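Local coordinates for PKD domain (Vibrio anguillarum, PDB 6AEM), which binds calcium specifically as a polycystic-kidney-disease domain of the protease Epp, although its role within that protease is not established, at residues A23-H28 and V64-T69; F12-K15 and S20-A23. One frame throughout, in Å; residues are numbered along the deposited sequence. Where two conformers were deposited one is given.

Interaction 1: residues A23-H28 and V64-T69; sequences AFNYSH and VSLTVT. With ZN (zinc ion), chain D.
Leu-66 sets its CD2 methyl against the polar ends of Asn-25 and Ser-27, the meeting point of two strands from different sheets. The methyl lies 3.3 Å from Ser-27 OG and 3.8 Å from Asn-25 OD1, with ND2 of the same amide equally near. The side chains of Asn-25 and Leu-66 cross at about a right angle, and the methyl meets the amide through OD1, ND2 and CG. One step further, Val-68 sets CG1 against Ser-27, 3.7 Å from OG and close to CB as well. Its CG1 is anti to the carbonyl carbon (chi1 -58°), which turns this methyl, not CG2, to the serine.

The polar atoms that meet these methyls have partners of their own. Asn-25 OD1 accepts the backbone N of Ser-27 at 2.9 Å, an Asx turn that comes just as the strand ends; the N-H tilts 23° from the carbonyl plane. Ser-27 OG also sits 2.7 Å from Asn-25 OD1 and is hydrogen-bonded to the backbone N of Asn-11, while Asn-25 ND2 hydrogen-bonds to Met-50 O. The amide is thereby gripped at both its oxygen and its nitrogen, which should hold its rotation.

Beyond the turn the chain leads to metal. His-28 ND1 bonds to Tyr-26 O at 3.1 Å, with that oxygen at the ring edge and in its plane, which probably helps to hold the imidazole with NE2 facing the zinc ion, 2.1 Å away. Glu-30 binds the same ion.

Trp-39 and Phe-12 also touch Leu-66, placing it in the interior. This is contact between strands of the two facing sheets, as in the beta-sandwich of PKD domains, with the Asx turn ending one strand.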
loop_
_atom_site.group_PDB
_atom_site.type_symbol
_atom_site.label_atom_id
_atom_site.label_comp_id
_atom_site.label_asym_id
_atom_site.label_seq_id
_atom_site.Cartn_x
_atom_site.Cartn_y
_atom_site.Cartn_z
ATOM N N ALA A 23 -0.608 -7.235 -2.659
ATOM C CA ALA A 23 -0.816 -6.571 -1.380
ATOM C C ALA A 23 -2.031 -7.150 -0.669
ATOM O O ALA A 23 -3.091 -7.347 -1.279
ATOM C CB ALA A 23 -1.024 -5.075 -1.578
ATOM N N PHE A 24 -1.866 -7.390 0.628
ATOM C CA PHE A 24 -2.977 -7.663 1.524
ATOM C C PHE A 24 -3.163 -6.368 2.290
ATOM O O PHE A 24 -2.250 -5.930 2.978
ATOM C CB PHE A 24 -2.676 -8.811 2.504
ATOM C CG PHE A 24 -2.196 -10.087 1.860
ATOM C CD1 PHE A 24 -2.881 -10.642 0.815
ATOM C CD2 PHE A 24 -1.056 -10.742 2.339
ATOM C CE1 PHE A 24 -2.440 -11.816 0.235
ATOM C CE2 PHE A 24 -0.621 -11.925 1.756
ATOM C CZ PHE A 24 -1.309 -12.432 0.711
ATOM N N ASN A 25 -4.345 -5.799 2.205
ATOM C CA ASN A 25 -4.590 -4.472 2.755
ATOM C C ASN A 25 -5.321 -4.619 4.089
ATOM O O ASN A 25 -6.418 -5.173 4.144
ATOM C CB ASN A 25 -5.411 -3.625 1.785
ATOM C CG ASN A 25 -5.357 -2.140 2.135
ATOM O OD1 ASN A 25 -5.175 -1.761 3.299
ATOM N ND2 ASN A 25 -5.479 -1.291 1.132
ATOM N N TYR A 26 -4.691 -4.166 5.160
ATOM C CA TYR A 26 -5.274 -4.242 6.493
ATOM C C TYR A 26 -5.764 -2.889 6.984
ATOM O O TYR A 26 -5.969 -2.705 8.192
ATOM C CB TYR A 26 -4.243 -4.804 7.475
ATOM C CG TYR A 26 -3.608 -6.117 7.052
ATOM C CD1 TYR A 26 -4.324 -7.073 6.320
ATOM C CD2 TYR A 26 -2.309 -6.412 7.395
ATOM C CE1 TYR A 26 -3.752 -8.290 5.951
ATOM C CE2 TYR A 26 -1.725 -7.623 7.029
ATOM C CZ TYR A 26 -2.454 -8.542 6.301
ATOM O OH TYR A 26 -1.893 -9.755 5.933
ATOM N N SER A 27 -5.872 -1.913 6.086
ATOM C CA SER A 27 -6.252 -0.552 6.455
ATOM C C SER A 27 -7.727 -0.486 6.819
ATOM O O SER A 27 -8.569 -1.193 6.250
ATOM C CB SER A 27 -5.941 0.417 5.315
ATOM O OG SER A 27 -4.567 0.378 4.914
ATOM N N HIS A 28 -8.047 0.394 7.749
ATOM C CA HIS A 28 -9.420 0.525 8.229
ATOM C C HIS A 28 -9.529 1.824 8.997
ATOM O O HIS A 28 -8.529 2.414 9.395
ATOM C CB HIS A 28 -9.822 -0.681 9.123
ATOM C CG HIS A 28 -8.972 -0.823 10.340
ATOM N ND1 HIS A 28 -7.681 -1.300 10.303
ATOM C CD2 HIS A 28 -9.216 -0.506 11.632
ATOM C CE1 HIS A 28 -7.174 -1.273 11.520
ATOM N NE2 HIS A 28 -8.087 -0.804 12.348
ATOM N N VAL A 64 7.534 0.636 -0.543
ATOM C CA VAL A 64 6.132 0.660 -0.954
ATOM C C VAL A 64 5.370 1.495 0.057
ATOM O O VAL A 64 5.495 1.272 1.267
ATOM C CB VAL A 64 5.575 -0.770 -1.030
ATOM C CG1 VAL A 64 4.089 -0.774 -1.321
ATOM C CG2 VAL A 64 6.334 -1.590 -2.081
ATOM N N SER A 65 4.586 2.445 -0.442
ATOM C CA SER A 65 3.839 3.371 0.391
ATOM C C SER A 65 2.346 3.268 0.123
ATOM O O SER A 65 1.923 3.134 -1.032
ATOM C CB SER A 65 4.248 4.803 0.042
ATOM O OG SER A 65 5.626 5.015 0.227
ATOM N N LEU A 66 1.558 3.351 1.205
ATOM C CA LEU A 66 0.107 3.384 1.087
ATOM C C LEU A 66 -0.423 4.534 1.923
ATOM O O LEU A 66 -0.175 4.589 3.139
ATOM C CB LEU A 66 -0.537 2.090 1.589
ATOM C CG LEU A 66 -2.070 2.100 1.695
ATOM C CD1 LEU A 66 -2.718 2.322 0.342
ATOM C CD2 LEU A 66 -2.535 0.806 2.359
ATOM N N THR A 67 -1.202 5.405 1.279
ATOM C CA THR A 67 -1.949 6.449 1.970
ATOM C C THR A 67 -3.432 6.141 1.853
ATOM O O THR A 67 -3.919 5.826 0.762
ATOM C CB THR A 67 -1.661 7.847 1.405
ATOM O OG1 THR A 67 -0.253 8.082 1.481
ATOM C CG2 THR A 67 -2.406 8.945 2.183
ATOM N N VAL A 68 -4.132 6.191 2.987
ATOM C CA VAL A 68 -5.585 6.004 2.997
ATOM C C VAL A 68 -6.262 7.258 3.529
ATOM O O VAL A 68 -5.684 7.981 4.338
ATOM C CB VAL A 68 -6.033 4.734 3.764
ATOM C CG1 VAL A 68 -5.413 3.495 3.176
ATOM C CG2 VAL A 68 -5.712 4.852 5.261
ATOM N N THR A 69 -7.500 7.474 3.099
ATOM C CA THR A 69 -8.308 8.636 3.476
ATOM C C THR A 69 -9.648 8.165 4.039
ATOM O O THR A 69 -10.273 7.277 3.457
ATOM C CB THR A 69 -8.571 9.537 2.229
ATOM O OG1 THR A 69 -7.311 9.887 1.620
ATOM C CG2 THR A 69 -9.305 10.817 2.579
HETATM ZN ZN ZN D . -8.101 -0.981 14.406
#

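Interaction 2: residues F12-K15 and S20-A23; sequences FELK and SVSA
Leu-14 and Val-21 form the close-packed side of this strand pair, Leu-14 CB lying 4.0 Å from Val-21 CG1. The leucine also brings CD2 to 4.1 Å from Ala-23 CB, across a non-hydrogen-bonded pair; its chi1 of -57° helps carry CD2 over toward the alanine. Trp-54 touches all three residues, and Val-64 of the other sheet rests on Leu-14, so this face looks into the interior.

The backbones are tied at the neighbouring hydrogen-bonded pair, Lys-15 with Ser-22. Lys-15 N donates to Ser-22 O at 2.8 Å, nearly straight at 169°, and Ser-22 N returns a bond to Lys-15 O at 2.9 Å. The same Lys-15 carbonyl takes a CA-H contact from Val-21.

On the opposite face the packing is looser. Lys-15 CB lies 4.4 Å from Ser-22 CB, the nearest approach of these two side chains. The extended lysine carries its amine away from Ser-22, whose OG bonds to Ser-53 OG instead. Lys-15 is solvent-exposed. This is the beta hairpin of strands 12-17 and 20-25, with 12-17 at the edge of its sheet and one face turned into the PKD beta-sandwich.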
loop_
_atom_site.group_PDB
_atom_site.type_symbol
_atom_site.label_atom_id
_atom_site.label_comp_id
_atom_site.label_asym_id
_atom_site.label_seq_id
_atom_site.Cartn_x
_atom_site.Cartn_y
_atom_site.Cartn_z
ATOM N N PHE A 12 -0.604 -2.859 5.723
ATOM C CA PHE A 12 -0.623 -3.847 4.658
ATOM C C PHE A 12 0.497 -4.844 4.894
ATOM O O PHE A 12 1.400 -4.617 5.700
ATOM C CB PHE A 12 -0.534 -3.173 3.270
ATOM C CG PHE A 12 0.773 -2.443 3.021
ATOM C CD1 PHE A 12 1.839 -3.097 2.413
ATOM C CD2 PHE A 12 0.924 -1.107 3.366
ATOM C CE1 PHE A 12 3.051 -2.432 2.190
ATOM C CE2 PHE A 12 2.105 -0.446 3.127
ATOM C CZ PHE A 12 3.165 -1.113 2.539
ATOM N N GLU A 13 0.433 -5.927 4.138
ATOM C CA GLU A 13 1.487 -6.912 4.038
ATOM C C GLU A 13 1.645 -7.238 2.571
ATOM O O GLU A 13 0.661 -7.276 1.831
ATOM C CB GLU A 13 1.068 -8.154 4.793
ATOM C CG GLU A 13 2.018 -9.333 4.715
ATOM C CD GLU A 13 1.570 -10.513 5.589
ATOM O OE1 GLU A 13 0.743 -10.316 6.494
ATOM O OE2 GLU A 13 2.049 -11.687 5.413
ATOM N N LEU A 14 2.878 -7.517 2.163
ATOM C CA LEU A 14 3.169 -7.874 0.782
ATOM C C LEU A 14 3.468 -9.356 0.643
ATOM O O LEU A 14 4.115 -9.959 1.501
ATOM C CB LEU A 14 4.361 -7.075 0.252
ATOM C CG LEU A 14 4.158 -5.565 0.353
ATOM C CD1 LEU A 14 5.418 -4.846 -0.095
ATOM C CD2 LEU A 14 2.976 -5.145 -0.484
ATOM N N LYS A 15 3.017 -9.906 -0.468
ATOM C CA LYS A 15 3.312 -11.271 -0.865
ATOM C C LYS A 15 4.170 -11.198 -2.118
ATOM O O LYS A 15 3.724 -10.673 -3.148
ATOM C CB LYS A 15 2.001 -12.017 -1.126
ATOM C CG LYS A 15 2.123 -13.397 -1.760
ATOM C CD LYS A 15 0.752 -14.041 -1.722
ATOM C CE LYS A 15 0.617 -15.340 -2.479
ATOM N NZ LYS A 15 -0.822 -15.744 -2.392
ATOM N N SER A 20 7.059 -10.524 -8.866
ATOM C CA SER A 20 5.648 -10.164 -8.753
ATOM C C SER A 20 5.283 -9.996 -7.288
ATOM O O SER A 20 5.752 -10.745 -6.430
ATOM C CB SER A 20 4.740 -11.233 -9.367
ATOM O OG SER A 20 4.914 -11.302 -10.772
ATOM N N VAL A 21 4.414 -9.032 -7.017
ATOM C CA VAL A 21 4.016 -8.673 -5.659
ATOM C C VAL A 21 2.503 -8.512 -5.613
ATOM O O VAL A 21 1.887 -8.038 -6.571
ATOM C CB VAL A 21 4.730 -7.382 -5.181
ATOM C CG1 VAL A 21 4.457 -7.095 -3.706
ATOM C CG2 VAL A 21 6.236 -7.492 -5.409
ATOM N N SER A 22 1.905 -8.949 -4.512
ATOM C CA SER A 22 0.492 -8.724 -4.230
ATOM C C SER A 22 0.371 -8.113 -2.842
ATOM O O SER A 22 1.151 -8.423 -1.945
ATOM C CB SER A 22 -0.308 -10.057 -4.259
ATOM O OG SER A 22 -0.433 -10.594 -5.561
ATOM N N ALA A 23 -0.608 -7.235 -2.659
ATOM C CA ALA A 23 -0.816 -6.571 -1.380
ATOM C C ALA A 23 -2.031 -7.150 -0.669
ATOM O O ALA A 23 -3.091 -7.347 -1.279
ATOM C CB ALA A 23 -1.024 -5.075 -1.578
#

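Overall arrangement
The two contacts meet at Ala-23 on strand 20-25, their centres about 11 Å apart. Interaction 2 joins this strand to its hairpin neighbour within one sheet; interaction 1 carries its far end across to strand 60-70 of the other. The hairpin pairing runs on into interaction 1, where Phe-24 N lies 2.8 Å from Glu-13 O and Tyr-26 OH 2.8 Å from Glu-13 OE1, both probable hydrogen bonds. Phe-12 CZ also packs 3.6 Å from Val-64 O, a further contact between the sheets. Metals lie toward the interaction 1 end: His-28 binds zinc, and the side chain of Val-68 is about 9 Å from the calcium ion bound by Asn-5, Gln-6, Asp-29, Asp-31 and Asp-70.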